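Side-chain contacts in putative acetoin utilization protein, acetoin dehydrogenase (Thermus thermophilus, PDB 5AWE), which is of unknown function but pairs CBS domains with an ACT domain, a combination suggesting a ligand-sensing regulator, possibly linked to acetoin utilization: residues L2-M7 against V111-R116; G139-T144 against E188-V193. One frame throughout, in Å; residues are numbered along the deposited sequence.

In the fold
Contact 1 (residues 2-7 against 111-116) and contact 2 (residues 139-144 against 188-193) lie in different domains and follow one another in series along the chain. The first crosses between the two CBS repeats, laying the N-terminal turn on strand 108-113; the second is internal to the ACT domain, where strand 141-148 meets the start of helix 193-199. Their centres are 36 Å apart and their nearest atoms about 15 Å apart, so neither touches the other. Contact 1 joins an apolar cluster to a salt bridge, whereas contact 2 has no hydrogen bond across it. Neither can be tied to a known active site.

Contact 1. Residues L2-M7 against V111-R116; sequences LVRDWM and VMEGER
Arg4 reaches across to Glu113 with the end of its side chain alone. From CB, the chain leaves with CG anti to the carbonyl carbon (chi1 -72°) and runs extended to NE, so that CB, CG, CD and NE serve as the arm and CZ is the first atom near the acid. Beyond it the two terminal nitrogens converge on one oxygen: NH1 donates to Glu113 OE2 at 2.8 Å, close to the guanidinium plane, and NH2 makes a weak bond to the same Glu113 OE2 at 2.6 Å. The grip is therefore a fork on a single oxygen, with Glu113 OE1 standing 3.9 Å from Arg4 NH2. The guanidinium and carboxylate planes are 68° apart, which excludes the coplanar two-oxygen pairing, and NH1 arrives on the anti side of OE2. An alanine here has neither donor nor charge, and the Glu113 carboxylate would probably be left without its mate and freer to turn.

Beside the ion pair lies an apolar cluster. Val3 and Val111 meet tip to tip, Val3 CG1 lying 3.5 Å from Val111 CG2. The selenium of Met7, deposited as selenomethionine, passes across the other methyl of that valine, with SE 3.5 Å from Val111 CG1. Val3 O accepts bonds from both Trp6 N and Met7 N, a turn that brings the Val3 and Met7 side chains to the same strand residue. The turn leads into strand 8-9, which pairs with strand 116-122 and thus joins the sheet of the second CBS repeat. Chemically, buried valine contacts fix the N-terminal turn against that sheet, while a salt bridge between partly exposed residues ties its margin.

Contact 2. Residues G139-T144 against E188-V193; sequences GGLRIT and EDVEGV
The flat group meeting the opposite segment is the peptide carbonyl of Val190, touched by a methyl of Leu141: CD1 is in van der Waals contact with Val190 O at 3.6 Å; the hydrogen bond to that oxygen comes from Val193 N, in the turn opening the helix. No aromatic ring, carboxylate or guanidinium bridges the two segments; the remaining contacts are aliphatic. Leu141 CG lies 3.8 Å from Val190 CG2, and the two side chains slant across each other. With chi1 at 64°, Val190 CG1 sits between the backbone N and the carbonyl carbon, which leaves CG2 anti to the N and turned to the leucine. Two residues along the strand, Ile143 sends its CD1 to within 3.7 Å of Val193 CG1, and it also packs on Leu197 one helical turn further. Between them, Arg142 has its side chain on the other side of the strand, where NE forms a salt bridge with Glu95 of the second subunit. Strand 141-148 is an inner strand of a four-stranded antiparallel sheet of order 2-3-1-4, and here its apolar side receives the loop after strand 178-186 and the first residue of helix 193-199. That strand order, with helix 193-199, the second helix of the ACT domain, packed on its first strand, 141-148, is characteristic of the ferredoxin-like beta-alpha-beta-beta-alpha-beta fold of ACT domains.

Contact 1. Residues L2-M7 against V111-R116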
loop_
_atom_site.group_PDB
_atom_site.type_symbol
_atom_site.label_atom_id
_atom_site.label_comp_id
_atom_site.label_asym_id
_atom_site.label_seq_id
_atom_site.Cartn_x
_atom_site.Cartn_y
_atom_site.Cartn_z
ATOM N N LEU A 2 -19.047 -36.901 -16.390
ATOM C CA LEU A 2 -17.603 -36.783 -16.489
ATOM C C LEU A 2 -17.166 -35.362 -16.130
ATOM O O LEU A 2 -17.969 -34.433 -16.164
ATOM C CB LEU A 2 -17.169 -37.124 -17.911
ATOM C CG LEU A 2 -17.563 -38.520 -18.380
ATOM C CD1 LEU A 2 -17.017 -38.751 -19.785
ATOM C CD2 LEU A 2 -17.008 -39.565 -17.413
ATOM N N VAL A 3 -15.894 -35.198 -15.783
ATOM C CA VAL A 3 -15.337 -33.869 -15.566
ATOM C C VAL A 3 -15.476 -33.035 -16.841
ATOM O O VAL A 3 -15.881 -31.870 -16.787
ATOM C CB VAL A 3 -13.858 -33.960 -15.166
ATOM C CG1 VAL A 3 -13.265 -32.568 -15.011
ATOM C CG2 VAL A 3 -13.725 -34.750 -13.869
ATOM N N ARG A 4 -15.157 -33.655 -17.981
ATOM C CA ARG A 4 -15.366 -33.060 -19.305
ATOM C C ARG A 4 -16.675 -32.293 -19.444
ATOM O O ARG A 4 -16.696 -31.214 -20.021
ATOM C CB ARG A 4 -15.342 -34.142 -20.394
ATOM C CG ARG A 4 -13.978 -34.728 -20.680
ATOM C CD ARG A 4 -13.934 -35.459 -22.026
ATOM N NE ARG A 4 -12.625 -36.073 -22.239
ATOM C CZ ARG A 4 -11.555 -35.424 -22.694
ATOM N NH1 ARG A 4 -11.635 -34.131 -22.995
ATOM N NH2 ARG A 4 -10.396 -36.060 -22.831
ATOM N N ASP A 5 -17.769 -32.857 -18.938
ATOM C CA ASP A 5 -19.087 -32.316 -19.236
ATOM C C ASP A 5 -19.383 -31.059 -18.450
ATOM O O ASP A 5 -20.389 -30.386 -18.703
ATOM C CB ASP A 5 -20.181 -33.345 -18.939
ATOM C CG ASP A 5 -19.924 -34.668 -19.609
ATOM O OD1 ASP A 5 -19.459 -34.666 -20.770
ATOM O OD2 ASP A 5 -20.178 -35.709 -18.967
ATOM N N TRP A 6 -18.524 -30.739 -17.488
ATOM C CA TRP A 6 -18.809 -29.615 -16.614
ATOM C C TRP A 6 -17.666 -28.617 -16.497
ATOM O O TRP A 6 -17.859 -27.503 -15.992
ATOM C CB TRP A 6 -19.221 -30.139 -15.240
ATOM C CG TRP A 6 -20.379 -31.085 -15.344
ATOM C CD1 TRP A 6 -20.322 -32.445 -15.505
ATOM C CD2 TRP A 6 -21.763 -30.737 -15.378
ATOM N NE1 TRP A 6 -21.585 -32.959 -15.642
ATOM C CE2 TRP A 6 -22.490 -31.933 -15.567
ATOM C CE3 TRP A 6 -22.461 -29.529 -15.265
ATOM C CZ2 TRP A 6 -23.882 -31.958 -15.645
ATOM C CZ3 TRP A 6 -23.849 -29.552 -15.344
ATOM C CH2 TRP A 6 -24.542 -30.761 -15.533
HETATM N N MSE A 7 -16.486 -29.000 -16.980
HETATM C CA MSE A 7 -15.324 -28.115 -16.916
HETATM C C MSE A 7 -15.469 -26.906 -17.831
HETATM O O MSE A 7 -16.208 -26.942 -18.814
HETATM C CB MSE A 7 -14.053 -28.874 -17.293
HETATM C CG MSE A 7 -13.911 -29.167 -18.772
HETATM SE SE MSE A 7 -12.483 -30.219 -19.096
HETATM C CE MSE A 7 -12.347 -29.986 -20.867
ATOM N N VAL A 111 -7.970 -29.387 -15.103
ATOM C CA VAL A 111 -8.392 -30.630 -15.726
ATOM C C VAL A 111 -7.384 -31.036 -16.781
ATOM O O VAL A 111 -6.949 -30.221 -17.595
ATOM C CB VAL A 111 -9.794 -30.510 -16.372
ATOM C CG1 VAL A 111 -10.200 -31.849 -16.982
ATOM C CG2 VAL A 111 -10.816 -30.068 -15.324
HETATM N N MSE A 112 -7.013 -32.308 -16.750
HETATM C CA MSE A 112 -5.904 -32.803 -17.550
HETATM C C MSE A 112 -6.345 -33.901 -18.503
HETATM O O MSE A 112 -7.353 -34.570 -18.282
HETATM C CB MSE A 112 -4.805 -33.353 -16.634
HETATM C CG MSE A 112 -4.293 -32.352 -15.611
HETATM SE SE MSE A 112 -3.520 -30.940 -16.409
HETATM C CE MSE A 112 -2.175 -31.732 -17.219
ATOM N N GLU A 113 -5.578 -34.076 -19.571
ATOM C CA GLU A 113 -5.512 -35.356 -20.262
ATOM C C GLU A 113 -4.081 -35.875 -20.151
ATOM O O GLU A 113 -3.192 -35.489 -20.918
ATOM C CB GLU A 113 -5.921 -35.188 -21.723
ATOM C CG GLU A 113 -7.390 -34.840 -21.890
ATOM C CD GLU A 113 -7.770 -34.590 -23.326
ATOM O OE1 GLU A 113 -6.945 -34.889 -24.214
ATOM O OE2 GLU A 113 -8.891 -34.095 -23.568
ATOM N N GLY A 114 -3.859 -36.740 -19.170
ATOM C CA GLY A 114 -2.503 -37.114 -18.832
ATOM C C GLY A 114 -1.678 -35.888 -18.492
ATOM O O GLY A 114 -1.890 -35.240 -17.466
ATOM N N GLU A 115 -0.732 -35.566 -19.364
ATOM C CA GLU A 115 0.193 -34.474 -19.113
ATOM C C GLU A 115 -0.335 -33.154 -19.674
ATOM O O GLU A 115 0.118 -32.082 -19.273
ATOM C CB GLU A 115 1.554 -34.809 -19.728
ATOM C CG GLU A 115 2.744 -34.606 -18.790
ATOM C CD GLU A 115 2.748 -35.550 -17.593
ATOM O OE1 GLU A 115 3.794 -35.627 -16.906
ATOM O OE2 GLU A 115 1.716 -36.210 -17.334
ATOM N N ARG A 116 -1.295 -33.228 -20.592
ATOM C CA ARG A 116 -1.851 -32.022 -21.204
ATOM C C ARG A 116 -2.965 -31.356 -20.382
ATOM O O ARG A 116 -3.677 -32.026 -19.631
ATOM C CB ARG A 116 -2.383 -32.347 -22.597
ATOM C CG ARG A 116 -2.754 -31.120 -23.397
ATOM C CD ARG A 116 -3.725 -31.480 -24.500
ATOM N NE ARG A 116 -3.230 -31.100 -25.823
ATOM C CZ ARG A 116 -3.222 -29.857 -26.290
ATOM N NH1 ARG A 116 -3.674 -28.868 -25.533
ATOM N NH2 ARG A 116 -2.785 -29.609 -27.519
#

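Contact 2. Residues G139-T144 against E188-V193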
loop_
_atom_site.group_PDB
_atom_site.type_symbol
_atom_site.label_atom_id
_atom_site.label_comp_id
_atom_site.label_asym_id
_atom_site.label_seq_id
_atom_site.Cartn_x
_atom_site.Cartn_y
_atom_site.Cartn_z
ATOM N N GLY A 139 -38.843 -29.838 -10.338
ATOM C CA GLY A 139 -40.103 -29.839 -9.621
ATOM C C GLY A 139 -40.486 -31.249 -9.192
ATOM O O GLY A 139 -39.638 -32.037 -8.762
ATOM N N GLY A 140 -41.764 -31.580 -9.308
ATOM C CA GLY A 140 -42.217 -32.868 -8.829
ATOM C C GLY A 140 -42.270 -32.873 -7.317
ATOM O O GLY A 140 -42.580 -31.851 -6.707
ATOM N N LEU A 141 -41.969 -34.019 -6.713
ATOM C CA LEU A 141 -42.015 -34.153 -5.264
ATOM C C LEU A 141 -40.715 -34.676 -4.694
ATOM O O LEU A 141 -40.115 -35.608 -5.227
ATOM C CB LEU A 141 -43.152 -35.089 -4.835
ATOM C CG LEU A 141 -44.590 -34.599 -5.024
ATOM C CD1 LEU A 141 -45.555 -35.536 -4.278
ATOM C CD2 LEU A 141 -44.713 -33.186 -4.494
ATOM N N ARG A 142 -40.296 -34.069 -3.592
ATOM C CA ARG A 142 -39.180 -34.571 -2.814
ATOM C C ARG A 142 -39.731 -35.416 -1.663
ATOM O O ARG A 142 -40.395 -34.906 -0.759
ATOM C CB ARG A 142 -38.365 -33.394 -2.284
ATOM C CG ARG A 142 -37.187 -33.768 -1.410
ATOM C CD ARG A 142 -36.599 -32.515 -0.780
ATOM N NE ARG A 142 -35.322 -32.747 -0.121
ATOM C CZ ARG A 142 -35.187 -32.984 1.179
ATOM N NH1 ARG A 142 -36.259 -33.029 1.957
ATOM N NH2 ARG A 142 -33.975 -33.139 1.707
ATOM N N ILE A 143 -39.465 -36.714 -1.708
ATOM C CA ILE A 143 -40.054 -37.643 -0.753
ATOM C C ILE A 143 -38.965 -38.297 0.082
ATOM O O ILE A 143 -38.108 -39.006 -0.449
ATOM C CB ILE A 143 -40.866 -38.752 -1.485
ATOM C CG1 ILE A 143 -41.964 -38.111 -2.343
ATOM C CG2 ILE A 143 -41.485 -39.727 -0.472
ATOM C CD1 ILE A 143 -42.738 -39.102 -3.195
ATOM N N THR A 144 -38.989 -38.050 1.386
ATOM C CA THR A 144 -38.186 -38.841 2.307
ATOM C C THR A 144 -39.008 -40.046 2.719
ATOM O O THR A 144 -40.124 -39.899 3.215
ATOM C CB THR A 144 -37.816 -38.059 3.573
ATOM O OG1 THR A 144 -37.112 -36.868 3.211
ATOM C CG2 THR A 144 -36.924 -38.903 4.468
ATOM N N GLU A 188 -46.382 -38.169 -14.456
ATOM C CA GLU A 188 -47.804 -38.447 -14.367
ATOM C C GLU A 188 -48.234 -38.847 -12.968
ATOM O O GLU A 188 -47.732 -39.824 -12.404
ATOM C CB GLU A 188 -48.175 -39.560 -15.347
ATOM C CG GLU A 188 -49.665 -39.826 -15.446
ATOM C CD GLU A 188 -50.010 -40.746 -16.596
ATOM O OE1 GLU A 188 -49.433 -40.568 -17.694
ATOM O OE2 GLU A 188 -50.858 -41.647 -16.402
ATOM N N ASP A 189 -49.170 -38.085 -12.414
ATOM C CA ASP A 189 -49.807 -38.427 -11.153
ATOM C C ASP A 189 -48.803 -38.534 -10.008
ATOM O O ASP A 189 -48.967 -39.345 -9.098
ATOM C CB ASP A 189 -50.589 -39.739 -11.298
ATOM C CG ASP A 189 -51.495 -40.007 -10.111
ATOM O OD1 ASP A 189 -51.983 -39.031 -9.503
ATOM O OD2 ASP A 189 -51.715 -41.190 -9.782
ATOM N N VAL A 190 -47.767 -37.703 -10.055
ATOM C CA VAL A 190 -46.775 -37.660 -8.987
ATOM C C VAL A 190 -47.438 -37.413 -7.631
ATOM O O VAL A 190 -46.935 -37.846 -6.594
ATOM C CB VAL A 190 -45.734 -36.544 -9.237
ATOM C CG1 VAL A 190 -46.414 -35.170 -9.208
ATOM C CG2 VAL A 190 -44.632 -36.619 -8.193
ATOM N N GLU A 191 -48.573 -36.723 -7.640
ATOM C CA GLU A 191 -49.262 -36.394 -6.396
ATOM C C GLU A 191 -49.773 -37.677 -5.754
ATOM O O GLU A 191 -49.940 -37.756 -4.541
ATOM C CB GLU A 191 -50.434 -35.444 -6.664
ATOM C CG GLU A 191 -50.078 -34.226 -7.518
ATOM C CD GLU A 191 -49.848 -34.579 -8.986
ATOM O OE1 GLU A 191 -50.067 -35.753 -9.362
ATOM O OE2 GLU A 191 -49.448 -33.684 -9.764
ATOM N N GLY A 192 -50.006 -38.688 -6.581
ATOM C CA GLY A 192 -50.521 -39.944 -6.073
ATOM C C GLY A 192 -49.481 -40.799 -5.380
ATOM O O GLY A 192 -49.832 -41.761 -4.696
ATOM N N VAL A 193 -48.206 -40.454 -5.537
ATOM C CA VAL A 193 -47.126 -41.318 -5.061
ATOM C C VAL A 193 -47.126 -41.558 -3.561
ATOM O O VAL A 193 -47.038 -42.703 -3.129
ATOM C CB VAL A 193 -45.734 -40.775 -5.427
ATOM C CG1 VAL A 193 -44.679 -41.712 -4.885
ATOM C CG2 VAL A 193 -45.594 -40.635 -6.930
#